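Local coordinates for protein phosphoglycolate phosphatase (PDB 2HDO) that probably hydrolyses 2-phosphoglycolate to glycolate and inorganic phosphate, as a putative phosphatase of the haloacid dehalogenase (HAD) superfamily, at residues Y4-M8 against A147-V153; L99-I103 against M122-V127; K138-L144 against S166-A171. One frame throughout, in Å; residues are numbered along the deposited sequence. Where two conformers were deposited one is given.

Contact 1. Residues Y4-M8 against A147-V153; sequences YQALM and ALEKVNV
Residues 6-8 of segment 4-8 are extended and form the start of strand 6-9, whereas 147-150 are the last turn of helix 142-150. A Schellman motif ends that helix: Val153 N donates to Leu148 O at 3.1 Å and Asn152 N to Glu149 O at 3.2 Å, with Asn152 as the C' residue at phi/psi 51/52. Val153 then returns to an extended conformation (-129/131). Across the segments the CA atoms of Ala6 and Val153 lie 6.8 Å apart, and those of Met8 and Ala147 8.1 Å. The contact is wholly apolar. Successive residues of the extended strand point to opposite faces of the sheet, so Ala6 and Met8 direct their CA-to-CB bonds toward the helix end and Leu7 directs its own away. Ala6 CB sits 3.9 Å from Val153 CG1 and 4.2 Å from Leu148 CD2. Met8, a selenomethionine with chi1 and chi2 both m, reaches along the helix: its CG is 4.0 Å from Leu148 CD2, its SE 3.9 Å from Ala147 CB and its CE 4.1 Å from Val151 CG2. At the exposed margin Gln5 CB meets Val153 CG1 at 3.9 Å. This is the helix-on-sheet layering of a Rossmann-like alpha/beta core. Strand 6-9 runs between strands 100-104 and 158-162, and the helix end also touches both of these, Ala147 meeting Val104 and Leu148 meeting Ala158.

Contact 2. Residues L99-I103 against M122-V127; sequences LRLGI and MMRMAV
Two backbone hydrogen bonds join strand 100-104 to the start of strand 125-129, which runs parallel to it: Ala126 N donates to Leu101 O at 2.6 Å, and Ile103 N to Val127 O at 3.1 Å. The CA atoms of Gly102 and Val127 are 4.8 Å apart. The pairing is irregular because the chain turns a corner at Ala126 (phi/psi -81/-25), just after the 3-10 segment 122-124. Gly102 is fully extended, and a CB here would clash with Val127 CG1. Water extends the junction: one molecule accepts from Leu101 N (2.9 Å) and donates to Arg124 O (2.7 Å), while a second donates to Ala126 O (3.1 Å) and accepts a weak bond from Arg100 NH2 (3.1 Å). Apolar packing centres on two selenomethionines, both with chi1 and chi2 in m. Met122 SE lies 3.5 Å from Ile103 CD1; Met125 SE is 4.1 Å from Leu101 CB, and Met125 CE 3.8 Å from Ile103 CG1. The contact closes the beta-alpha-beta unit of strand 100-104, helix 109-116 and strand 125-129, an edge strand of the parallel sheet. Helix 88-94 packs on Leu101 and Met125 through Phe92, while Val127 meets helix 142-150.

Contact 3. Residues K138-L144 against S166-A171; sequences KPDPLPL and SDEQTA. With PO4 (phosphate ion), chain B.
The side chain of Lys138 makes the central polar link, a salt bridge from NZ to Asp167 OD1 at 2.9 Å. The same NZ donates to O1 of the phosphate ion, also at 2.9 Å, so the ammonium group joins the helical segment 166-171 to the bound anion. An m, t, m, t rotamer carries it there; NZ also forms a salt bridge with Asp10 and a hydrogen bond to Val104 O. Thr170 OG1 donates to Ser166 O within its own helix (2.8 Å), and Leu142 N to Asp140 OD1 (2.9 Å), a capping bond where the chain turns into helix 142-150. The peptide bond between Lys138 and Pro139, ahead of this cap, is cis, and Pro139 lies against helix 165-174: the CA atoms of Pro139 and Thr170 are 4.3 Å apart, and Thr170 CA makes a CA-H...O contact with Pro139 O at 3.4 Å. Packing centres on Thr170, whose OG1 is 3.2 Å from Pro139 CA and 3.4 Å from Lys138 CB, and whose CG2 is 3.6 Å from Asp140 O and 3.8 Å from Leu144 CB. Pro139 CB rests on Gln169 CB (3.8 Å), and Leu144 CD2 on Ala171 CA (3.9 Å). A loop lysine paired with an acidic residue near the start of a helix, beside a DxDx(T/V) sequence (Asp10, Asp12, Thr14), fits the HAD active site. Lys138 is probably the motif III lysine and Asp167 a motif IV acidic residue, with the phosphate, probably from the crystallisation liquor, lying where a substrate phosphoryl group would be expected.

All three contacts belong to the Rossmann-like core. Contacts 1 and 2, with centres about 9 Å apart, share one sheet: strands 6-9 and 100-104 are neighbours, joined by probable hydrogen bonds from Arg100 N to Gln5 O and from Leu7 N to Arg100 O, both 3.0 Å. Contacts 1 and 3 use opposite ends of helix 142-150, their centres about 14 Å apart, and touch where Met8 CG meets Leu144 CD1 at 4.0 Å. Contacts 2 and 3 do not touch, their nearest atoms being about 6 Å apart. Contact 3 reaches the phosphate directly; beyond contacts 1 and 2, strands 6-9 and 100-104 lead to Ile11, Asp12, Thr105 and Ser106, which also bind it.

Contact 1. Residues Y4-M8 against A147-V153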
ATOM      1  N   TYR A   4      17.315   3.555  10.871  1.00 20.79           N
ATOM      2  CA  TYR A   4      15.931   3.564  11.344  1.00 16.69           C
ATOM      3  C   TYR A   4      15.639   2.480  12.396  1.00 15.18           C
ATOM      4  O   TYR A   4      16.242   1.401  12.375  1.00 15.79           O
ATOM      5  CB  TYR A   4      15.015   3.371  10.151  1.00 15.85           C
ATOM      6  CG  TYR A   4      15.166   4.467   9.115  1.00 11.90           C
ATOM      7  CD1 TYR A   4      14.584   5.712   9.324  1.00 14.90           C
ATOM      8  CD2 TYR A   4      15.906   4.274   7.951  1.00 14.79           C
ATOM      9  CE1 TYR A   4      14.708   6.728   8.381  1.00 15.78           C
ATOM     10  CE2 TYR A   4      16.063   5.296   7.030  1.00 15.33           C
ATOM     11  CZ  TYR A   4      15.479   6.521   7.247  1.00 12.72           C
ATOM     12  OH  TYR A   4      15.582   7.534   6.318  1.00 15.99           O
ATOM     13  N   GLN A   5      14.693   2.796  13.294  1.00 12.52           N
ATOM     14  CA  GLN A   5      14.163   1.851  14.272  1.00 13.51           C
ATOM     15  C   GLN A   5      12.925   1.096  13.771  1.00 13.28           C
ATOM     16  O   GLN A   5      12.603   0.021  14.288  1.00 12.96           O
ATOM     17  CB  GLN A   5      13.776   2.544  15.548  1.00 14.06           C
ATOM     18  CG  GLN A   5      14.949   3.063  16.321  1.00 17.17           C
ATOM     19  CD  GLN A   5      14.536   4.007  17.450  1.00 26.94           C
ATOM     20  OE1 GLN A   5      13.459   3.862  18.021  1.00 32.04           O
ATOM     21  NE2 GLN A   5      15.395   4.979  17.767  1.00 31.16           N
ATOM     22  N   ALA A   6      12.224   1.682  12.801  1.00 14.39           N
ATOM     23  CA  ALA A   6      11.037   1.066  12.259  1.00 12.63           C
ATOM     24  C   ALA A   6      10.963   1.242  10.763  1.00 12.82           C
ATOM     25  O   ALA A   6      11.354   2.293  10.222  1.00 12.29           O
ATOM     26  CB  ALA A   6       9.764   1.643  12.913  1.00 14.33           C
ATOM     27  N   LEU A   7      10.421   0.215  10.118  1.00 11.25           N
ATOM     28  CA  LEU A   7      10.067   0.235   8.710  1.00 10.73           C
ATOM     29  C   LEU A   7       8.605  -0.095   8.582  1.00 13.22           C
ATOM     30  O   LEU A   7       8.176  -1.137   9.054  1.00 13.84           O
ATOM     31  CB  LEU A   7      10.857  -0.783   7.916  1.00 12.11           C
ATOM     32  CG  LEU A   7      12.355  -0.681   7.906  1.00 15.35           C
ATOM     33  CD1 LEU A   7      12.893  -1.769   6.950  1.00 16.39           C
ATOM     34  CD2 LEU A   7      12.862   0.669   7.522  1.00 16.59           C
HETATM   35  N   MSE A   8       7.845   0.832   7.998  1.00 12.18           N
HETATM   36  CA  MSE A   8       6.438   0.592   7.677  1.00 10.36           C
HETATM   37  C   MSE A   8       6.294   0.445   6.200  1.00 11.83           C
HETATM   38  O   MSE A   8       6.948   1.159   5.459  1.00 14.30           O
HETATM   39  CB  MSE A   8       5.577   1.757   8.155  1.00 13.46           C
HETATM   40  CG  MSE A   8       5.710   2.009   9.612  1.00 14.14           C
HETATM   41 SE   MSE A   8       4.804   0.640  10.688  0.75 24.52          SE
HETATM   42  CE  MSE A   8       6.321   0.049  11.888  1.00 14.19           C
ATOM     43  N   ALA A 147       0.357   3.827  13.628  1.00 11.04           N
ATOM     44  CA  ALA A 147       1.210   2.645  13.570  1.00 11.91           C
ATOM     45  C   ALA A 147       2.461   2.872  14.377  1.00 13.31           C
ATOM     46  O   ALA A 147       2.863   2.042  15.193  1.00 12.16           O
ATOM     47  CB  ALA A 147       1.565   2.298  12.089  1.00 12.78           C
ATOM     48  N   LEU A 148       3.076   4.035  14.196  1.00 12.79           N
ATOM     49  CA  LEU A 148       4.312   4.302  14.910  1.00 10.20           C
ATOM     50  C   LEU A 148       4.131   4.447  16.438  1.00 13.54           C
ATOM     51  O   LEU A 148       4.942   3.971  17.208  1.00 12.84           O
ATOM     52  CB  LEU A 148       5.017   5.534  14.348  1.00 12.24           C
ATOM     53  CG  LEU A 148       5.488   5.421  12.917  1.00 13.17           C
ATOM     54  CD1 LEU A 148       5.993   6.742  12.440  1.00 13.99           C
ATOM     55  CD2 LEU A 148       6.532   4.283  12.807  1.00 17.45           C
ATOM     56  N   GLU A 149       3.008   4.999  16.861  1.00 13.40           N
ATOM     57  CA  GLU A 149       2.699   5.070  18.275  1.00 15.71           C
ATOM     58  C   GLU A 149       2.571   3.659  18.885  1.00 14.29           C
ATOM     59  O   GLU A 149       3.034   3.420  19.985  1.00 17.15           O
ATOM     60  CB  GLU A 149       1.400   5.840  18.500  1.00 18.00           C
ATOM     61  CG  GLU A 149       1.243   6.340  19.902  1.00 27.10           C
ATOM     62  N   LYS A 150       1.963   2.743  18.139  1.00 12.55           N
ATOM     63  CA  LYS A 150       1.750   1.363  18.602  1.00 13.30           C
ATOM     64  C   LYS A 150       3.056   0.572  18.777  1.00 14.64           C
ATOM     65  O   LYS A 150       3.098  -0.336  19.593  1.00 17.34           O
ATOM     66  CB  LYS A 150       0.761   0.598  17.692  1.00 13.39           C
ATOM     67  CG  LYS A 150      -0.672   1.031  17.833  1.00 16.84           C
ATOM     68  CD  LYS A 150      -1.570   0.332  16.824  1.00 20.08           C
ATOM     69  N   VAL A 151       4.100   0.897  18.011  1.00 16.69           N
ATOM     70  CA  VAL A 151       5.422   0.259  18.173  1.00 15.00           C
ATOM     71  C   VAL A 151       6.416   1.151  18.934  1.00 15.94           C
ATOM     72  O   VAL A 151       7.590   0.793  19.052  1.00 18.62           O
ATOM     73  CB  VAL A 151       5.990  -0.230  16.845  1.00 17.37           C
ATOM     74  CG1 VAL A 151       5.045  -1.253  16.237  1.00 18.13           C
ATOM     75  CG2 VAL A 151       6.245   0.916  15.884  1.00 17.43           C
ATOM     76  N   ASN A 152       5.925   2.246  19.531  1.00 15.48           N
ATOM     77  CA  ASN A 152       6.749   3.156  20.309  0.70 17.29           C
ATOM     78  C   ASN A 152       8.006   3.602  19.571  1.00 17.56           C
ATOM     79  O   ASN A 152       9.115   3.488  20.094  1.00 19.32           O
ATOM     80  CB  ASN A 152       7.142   2.508  21.639  0.70 16.45           C
ATOM     81  CG  ASN A 152       5.945   2.151  22.492  0.70 25.25           C
ATOM     82  OD1 ASN A 152       5.746   0.983  22.823  0.70 42.49           O
ATOM     83  ND2 ASN A 152       5.137   3.146  22.845  0.70 24.92           N
ATOM     84  N   VAL A 153       7.829   4.101  18.357  1.00 14.07           N
ATOM     85  CA  VAL A 153       8.918   4.649  17.579  1.00 13.32           C
ATOM     86  C   VAL A 153       8.505   6.021  17.104  1.00 14.68           C
ATOM     87  O   VAL A 153       7.416   6.225  16.609  1.00 14.13           O
ATOM     88  CB  VAL A 153       9.315   3.736  16.377  1.00 12.59           C
ATOM     89  CG1 VAL A 153      10.349   4.445  15.503  1.00 16.66           C
ATOM     90  CG2 VAL A 153       9.833   2.426  16.912  1.00 14.11           C
TER

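Contact 2. Residues L99-I103 against M122-V127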
ATOM      1  N   LEU A  99      14.530  -4.375  14.286  1.00 12.30           N
ATOM      2  CA  LEU A  99      13.553  -3.468  13.695  1.00 11.96           C
ATOM      3  C   LEU A  99      12.134  -3.732  14.160  1.00 12.36           C
ATOM      4  O   LEU A  99      11.739  -4.873  14.411  1.00 14.94           O
ATOM      5  CB  LEU A  99      13.556  -3.577  12.187  1.00 13.59           C
ATOM      6  CG  LEU A  99      14.735  -2.955  11.512  1.00 15.15           C
ATOM      7  CD1 LEU A  99      14.783  -3.377  10.069  1.00 18.52           C
ATOM      8  CD2 LEU A  99      14.674  -1.406  11.662  1.00 19.13           C
ATOM      9  N   ARG A 100      11.357  -2.667  14.292  1.00 10.43           N
ATOM     10  CA  ARG A 100       9.914  -2.805  14.357  1.00 11.28           C
ATOM     11  C   ARG A 100       9.362  -2.701  12.957  1.00 12.06           C
ATOM     12  O   ARG A 100       9.546  -1.683  12.282  1.00 15.25           O
ATOM     13  CB  ARG A 100       9.234  -1.780  15.288  1.00 13.64           C
ATOM     14  CG  ARG A 100       9.914  -1.488  16.586  1.00 16.18           C
ATOM     15  CD  ARG A 100      10.248  -2.639  17.495  1.00 17.63           C
ATOM     16  NE  ARG A 100       9.200  -3.640  17.688  1.00 22.97           N
ATOM     17  CZ  ARG A 100       8.204  -3.597  18.579  1.00 24.27           C
ATOM     18  NH1 ARG A 100       8.020  -2.544  19.379  1.00 29.72           N
ATOM     19  NH2 ARG A 100       7.370  -4.633  18.655  1.00 19.69           N
ATOM     20  N   LEU A 101       8.726  -3.769  12.495  1.00 10.05           N
ATOM     21  CA  LEU A 101       8.202  -3.813  11.146  1.00 10.35           C
ATOM     22  C   LEU A 101       6.672  -3.685  11.219  1.00 12.02           C
ATOM     23  O   LEU A 101       6.022  -4.200  12.143  1.00 13.26           O
ATOM     24  CB  LEU A 101       8.564  -5.134  10.435  1.00 11.49           C
ATOM     25  CG  LEU A 101      10.053  -5.487  10.306  1.00 13.66           C
ATOM     26  CD1 LEU A 101      10.189  -6.767   9.546  1.00 15.92           C
ATOM     27  CD2 LEU A 101      10.830  -4.380   9.621  1.00 14.65           C
ATOM     28  N   GLY A 102       6.091  -2.990  10.258  1.00 10.52           N
ATOM     29  CA  GLY A 102       4.652  -2.984  10.156  1.00 11.90           C
ATOM     30  C   GLY A 102       4.122  -2.631   8.767  1.00 11.61           C
ATOM     31  O   GLY A 102       4.870  -2.330   7.811  1.00 11.44           O
ATOM     32  N   ILE A 103       2.805  -2.629   8.714  1.00 11.97           N
ATOM     33  CA  ILE A 103       2.046  -2.371   7.522  1.00 14.97           C
ATOM     34  C   ILE A 103       1.057  -1.221   7.784  1.00 13.00           C
ATOM     35  O   ILE A 103       0.392  -1.163   8.811  1.00 13.81           O
ATOM     36  CB  ILE A 103       1.293  -3.641   7.087  1.00 17.05           C
ATOM     37  CG1 ILE A 103       2.311  -4.615   6.482  1.00 20.58           C
ATOM     38  CG2 ILE A 103       0.177  -3.288   6.056  1.00 17.79           C
ATOM     39  CD1 ILE A 103       1.738  -5.880   6.009  1.00 30.22           C
HETATM   40  N   MSE A 122       4.259 -12.173   7.486  1.00 15.87           N
HETATM   41  CA  MSE A 122       3.344 -11.438   8.349  1.00 17.27           C
HETATM   42  C   MSE A 122       3.523 -11.690   9.861  1.00 16.03           C
HETATM   43  O   MSE A 122       3.148 -10.826  10.680  1.00 16.84           O
HETATM   44  CB  MSE A 122       1.893 -11.699   7.921  1.00 20.49           C
HETATM   45  CG  MSE A 122       1.613 -11.270   6.512  1.00 15.56           C
HETATM   46 SE   MSE A 122       1.526  -9.311   6.355  0.75 31.59          SE
HETATM   47  CE  MSE A 122      -0.151  -9.037   7.332  1.00 23.76           C
HETATM   48  N   MSE A 123       4.091 -12.838  10.240  0.50 14.06           N
HETATM   49  CA  MSE A 123       4.427 -13.114  11.635  0.50 15.23           C
HETATM   50  C   MSE A 123       5.497 -12.180  12.196  0.50 13.83           C
HETATM   51  O   MSE A 123       5.686 -12.128  13.414  0.50 15.38           O
HETATM   52  CB  MSE A 123       4.895 -14.559  11.803  0.50 14.99           C
HETATM   53  CG  MSE A 123       3.840 -15.595  11.442  0.50 16.09           C
HETATM   54 SE   MSE A 123       3.145 -16.591  12.986  0.40 24.85          SE
HETATM   55  CE  MSE A 123       4.794 -17.532  13.445  0.50 12.71           C
ATOM     56  N   ARG A 124       6.202 -11.460  11.321  1.00 14.23           N
ATOM     57  CA  ARG A 124       7.235 -10.496  11.756  1.00 13.71           C
ATOM     58  C   ARG A 124       6.700  -9.081  11.945  1.00 13.37           C
ATOM     59  O   ARG A 124       7.435  -8.176  12.350  1.00 15.16           O
ATOM     60  CB  ARG A 124       8.374 -10.422  10.756  1.00 13.98           C
ATOM     61  CG  ARG A 124       9.056 -11.739  10.516  1.00 20.59           C
ATOM     62  CD  ARG A 124      10.351 -11.545   9.737  1.00 25.62           C
ATOM     63  NE  ARG A 124      10.793 -12.838   9.206  1.00 34.41           N
ATOM     64  CZ  ARG A 124      11.615 -13.685   9.835  1.00 32.00           C
ATOM     65  NH1 ARG A 124      12.152 -13.394  11.025  1.00 41.50           N
ATOM     66  NH2 ARG A 124      11.921 -14.836   9.250  1.00 30.97           N
HETATM   67  N   MSE A 125       5.442  -8.872  11.589  1.00 13.29           N
HETATM   68  CA  MSE A 125       4.835  -7.565  11.684  1.00 14.83           C
HETATM   69  C   MSE A 125       4.430  -7.242  13.108  1.00 15.00           C
HETATM   70  O   MSE A 125       3.674  -7.971  13.737  1.00 17.97           O
HETATM   71  CB  MSE A 125       3.641  -7.410  10.715  1.00 15.43           C
HETATM   72  CG  MSE A 125       3.907  -7.676   9.251  1.00 18.54           C
HETATM   73 SE   MSE A 125       5.110  -6.338   8.535  0.75 24.91          SE
HETATM   74  CE  MSE A 125       5.401  -6.849   6.704  1.00 29.05           C
ATOM     75  N   ALA A 126       4.933  -6.120  13.593  1.00 15.57           N
ATOM     76  CA  ALA A 126       4.656  -5.643  14.938  1.00 13.87           C
ATOM     77  C   ALA A 126       3.318  -4.918  15.029  1.00 15.15           C
ATOM     78  O   ALA A 126       2.735  -4.813  16.104  1.00 18.41           O
ATOM     79  CB  ALA A 126       5.782  -4.706  15.393  1.00 15.89           C
ATOM     80  N   VAL A 127       2.863  -4.382  13.902  1.00 12.82           N
ATOM     81  CA  VAL A 127       1.609  -3.626  13.815  1.00 12.86           C
ATOM     82  C   VAL A 127       1.116  -3.707  12.376  1.00 11.89           C
ATOM     83  O   VAL A 127       1.919  -3.765  11.461  1.00 13.48           O
ATOM     84  CB  VAL A 127       1.818  -2.119  14.214  1.00 14.01           C
ATOM     85  CG1 VAL A 127       2.749  -1.404  13.254  1.00 12.94           C
ATOM     86  CG2 VAL A 127       0.492  -1.393  14.311  1.00 18.37           C
TER
HETATM   87  O   HOH W   1       8.786  -6.380  13.827  1.00 15.07           O
HETATM   88  O   HOH W   2       4.360  -5.366  18.641  1.00 40.64           O

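Contact 3. Residues K138-L144 against S166-A171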
ATOM      1  N   LYS A 138      -5.153   7.591   4.322  1.00 17.25           N
ATOM      2  CA  LYS A 138      -4.068   8.188   3.556  1.00 16.93           C
ATOM      3  C   LYS A 138      -4.686   9.065   2.460  1.00 17.97           C
ATOM      4  O   LYS A 138      -5.651   8.661   1.836  1.00 16.90           O
ATOM      5  CB  LYS A 138      -3.187   7.086   2.934  1.00 14.89           C
ATOM      6  CG  LYS A 138      -2.497   6.208   3.976  1.00 17.55           C
ATOM      7  CD  LYS A 138      -1.417   5.287   3.379  1.00 18.66           C
ATOM      8  CE  LYS A 138      -1.978   4.006   2.844  1.00 18.20           C
ATOM      9  NZ  LYS A 138      -0.965   3.049   2.257  1.00 23.61           N
ATOM     10  N   PRO A 139      -4.092  10.230   2.149  1.00 17.02           N
ATOM     11  CA  PRO A 139      -2.837  10.802   2.598  1.00 16.21           C
ATOM     12  C   PRO A 139      -2.870  11.574   3.896  1.00 15.52           C
ATOM     13  O   PRO A 139      -1.895  12.221   4.241  1.00 16.50           O
ATOM     14  CB  PRO A 139      -2.442  11.722   1.440  1.00 16.56           C
ATOM     15  CG  PRO A 139      -3.752  12.200   0.911  1.00 17.00           C
ATOM     16  CD  PRO A 139      -4.704  11.048   1.087  1.00 15.98           C
ATOM     17  N   ASP A 140      -3.949  11.466   4.656  1.00 14.22           N
ATOM     18  CA  ASP A 140      -3.896  11.983   6.030  1.00 15.73           C
ATOM     19  C   ASP A 140      -2.784  11.214   6.798  1.00 15.37           C
ATOM     20  O   ASP A 140      -2.596   9.992   6.565  1.00 15.66           O
ATOM     21  CB  ASP A 140      -5.234  11.809   6.742  1.00 18.87           C
ATOM     22  CG  ASP A 140      -5.310  12.584   8.036  1.00 20.61           C
ATOM     23  OD1 ASP A 140      -4.788  12.149   9.092  1.00 20.45           O
ATOM     24  OD2 ASP A 140      -5.872  13.698   7.987  1.00 21.89           O
ATOM     25  N   PRO A 141      -2.017  11.913   7.648  1.00 15.33           N
ATOM     26  CA  PRO A 141      -0.931  11.236   8.372  1.00 14.75           C
ATOM     27  C   PRO A 141      -1.356  10.288   9.505  1.00 16.46           C
ATOM     28  O   PRO A 141      -0.552   9.469   9.949  1.00 15.42           O
ATOM     29  CB  PRO A 141      -0.120  12.395   8.941  1.00 17.71           C
ATOM     30  CG  PRO A 141      -1.112  13.528   9.064  1.00 15.89           C
ATOM     31  CD  PRO A 141      -2.016  13.372   7.902  1.00 15.07           C
ATOM     32  N   LEU A 142      -2.596  10.386   9.970  1.00 14.52           N
ATOM     33  CA  LEU A 142      -3.048   9.647  11.153  1.00 14.91           C
ATOM     34  C   LEU A 142      -2.776   8.127  11.084  1.00 15.31           C
ATOM     35  O   LEU A 142      -2.303   7.565  12.065  1.00 15.95           O
ATOM     36  CB  LEU A 142      -4.525   9.866  11.372  1.00 15.95           C
ATOM     37  CG  LEU A 142      -5.083   9.200  12.635  1.00 17.18           C
ATOM     38  CD1 LEU A 142      -4.326   9.728  13.815  1.00 15.42           C
ATOM     39  CD2 LEU A 142      -6.574   9.436  12.741  1.00 15.72           C
ATOM     40  N   PRO A 143      -3.078   7.463   9.944  1.00 15.53           N
ATOM     41  CA  PRO A 143      -2.805   6.020   9.960  1.00 15.91           C
ATOM     42  C   PRO A 143      -1.302   5.681  10.186  1.00 15.57           C
ATOM     43  O   PRO A 143      -0.998   4.739  10.908  1.00 15.07           O
ATOM     44  CB  PRO A 143      -3.262   5.562   8.567  1.00 16.50           C
ATOM     45  CG  PRO A 143      -4.170   6.672   8.050  1.00 19.05           C
ATOM     46  CD  PRO A 143      -3.655   7.914   8.657  1.00 15.82           C
ATOM     47  N   LEU A 144      -0.387   6.432   9.562  1.00 15.10           N
ATOM     48  CA  LEU A 144       1.046   6.217   9.777  1.00 11.99           C
ATOM     49  C   LEU A 144       1.485   6.546  11.207  1.00 12.07           C
ATOM     50  O   LEU A 144       2.219   5.795  11.835  1.00 13.75           O
ATOM     51  CB  LEU A 144       1.859   7.020   8.759  1.00 13.46           C
ATOM     52  CG  LEU A 144       3.366   6.938   8.827  1.00 12.38           C
ATOM     53  CD1 LEU A 144       3.828   5.493   8.925  1.00 14.63           C
ATOM     54  CD2 LEU A 144       3.996   7.629   7.629  1.00 15.32           C
ATOM     55  N   SER A 166       0.123   9.296  -2.742  1.00 13.99           N
ATOM     56  CA  SER A 166      -0.650   9.297  -1.516  0.70 13.78           C
ATOM     57  C   SER A 166       0.235   8.855  -0.343  1.00 13.71           C
ATOM     58  O   SER A 166       0.245   9.483   0.711  1.00 15.71           O
ATOM     59  CB  SER A 166      -1.915   8.426  -1.675  0.70 14.00           C
ATOM     60  OG  SER A 166      -2.653   8.287  -0.475  0.70 21.44           O
ATOM     61  N   ASP A 167       1.037   7.810  -0.558  1.00 13.80           N
ATOM     62  CA  ASP A 167       1.943   7.350   0.506  1.00 13.01           C
ATOM     63  C   ASP A 167       3.001   8.421   0.841  1.00 11.56           C
ATOM     64  O   ASP A 167       3.365   8.650   1.999  1.00 13.01           O
ATOM     65  CB  ASP A 167       2.667   6.071   0.101  1.00 13.10           C
ATOM     66  CG  ASP A 167       1.757   4.839   0.053  1.00 20.19           C
ATOM     67  OD1 ASP A 167       0.659   4.859   0.653  1.00 18.57           O
ATOM     68  OD2 ASP A 167       2.193   3.832  -0.576  1.00 22.04           O
ATOM     69  N   GLU A 168       3.532   9.048  -0.222  1.00 11.64           N
ATOM     70  CA  GLU A 168       4.509  10.102  -0.084  1.00 12.51           C
ATOM     71  C   GLU A 168       3.944  11.268   0.689  1.00 13.55           C
ATOM     72  O   GLU A 168       4.608  11.774   1.591  1.00 13.92           O
ATOM     73  CB  GLU A 168       5.004  10.564  -1.447  1.00 15.33           C
ATOM     74  CG  GLU A 168       5.910   9.575  -2.076  1.00 13.33           C
ATOM     75  CD  GLU A 168       6.239   9.846  -3.511  1.00 19.18           C
ATOM     76  OE1 GLU A 168       5.480  10.601  -4.148  1.00 16.94           O
ATOM     77  OE2 GLU A 168       7.286   9.319  -3.973  1.00 15.88           O
ATOM     78  N   GLN A 169       2.727  11.673   0.370  1.00 13.13           N
ATOM     79  CA  GLN A 169       2.097  12.765   1.093  1.00 12.93           C
ATOM     80  C   GLN A 169       1.768  12.426   2.544  1.00 12.67           C
ATOM     81  O   GLN A 169       1.863  13.282   3.416  1.00 14.37           O
ATOM     82  CB  GLN A 169       0.856  13.239   0.337  1.00 12.97           C
ATOM     83  CG  GLN A 169       1.190  13.943  -0.974  1.00 13.85           C
ATOM     84  CD  GLN A 169      -0.054  14.286  -1.813  1.00 14.70           C
ATOM     85  OE1 GLN A 169      -1.185  13.863  -1.481  1.00 15.57           O
ATOM     86  NE2 GLN A 169       0.148  15.046  -2.906  1.00 17.10           N
ATOM     87  N   THR A 170       1.371  11.173   2.787  1.00 12.41           N
ATOM     88  CA  THR A 170       1.156  10.676   4.157  1.00 12.91           C
ATOM     89  C   THR A 170       2.422  10.861   4.976  1.00 12.60           C
ATOM     90  O   THR A 170       2.409  11.382   6.117  1.00 12.70           O
ATOM     91  CB  THR A 170       0.806   9.182   4.137  1.00 12.56           C
ATOM     92  OG1 THR A 170      -0.362   8.969   3.345  1.00 16.12           O
ATOM     93  CG2 THR A 170       0.545   8.634   5.564  1.00 15.10           C
ATOM     94  N   ALA A 171       3.535  10.409   4.420  1.00 13.08           N
ATOM     95  CA  ALA A 171       4.826  10.472   5.103  1.00 13.95           C
ATOM     96  C   ALA A 171       5.271  11.924   5.392  1.00 12.60           C
ATOM     97  O   ALA A 171       5.720  12.275   6.499  1.00 15.31           O
ATOM     98  CB  ALA A 171       5.869   9.737   4.261  1.00 12.20           C
TER
HETATM   99  P   PO4 B 209      -2.328   0.083  -0.234  1.00 30.70           P
HETATM  100  O1  PO4 B 209      -2.597   1.275   0.724  1.00 19.81           O
HETATM  101  O2  PO4 B 209      -1.786  -1.254   0.317  1.00 22.44           O
HETATM  102  O3  PO4 B 209      -1.329   0.581  -1.308  1.00 30.78           O
HETATM  103  O4  PO4 B 209      -3.644  -0.267  -0.938  1.00 34.84           O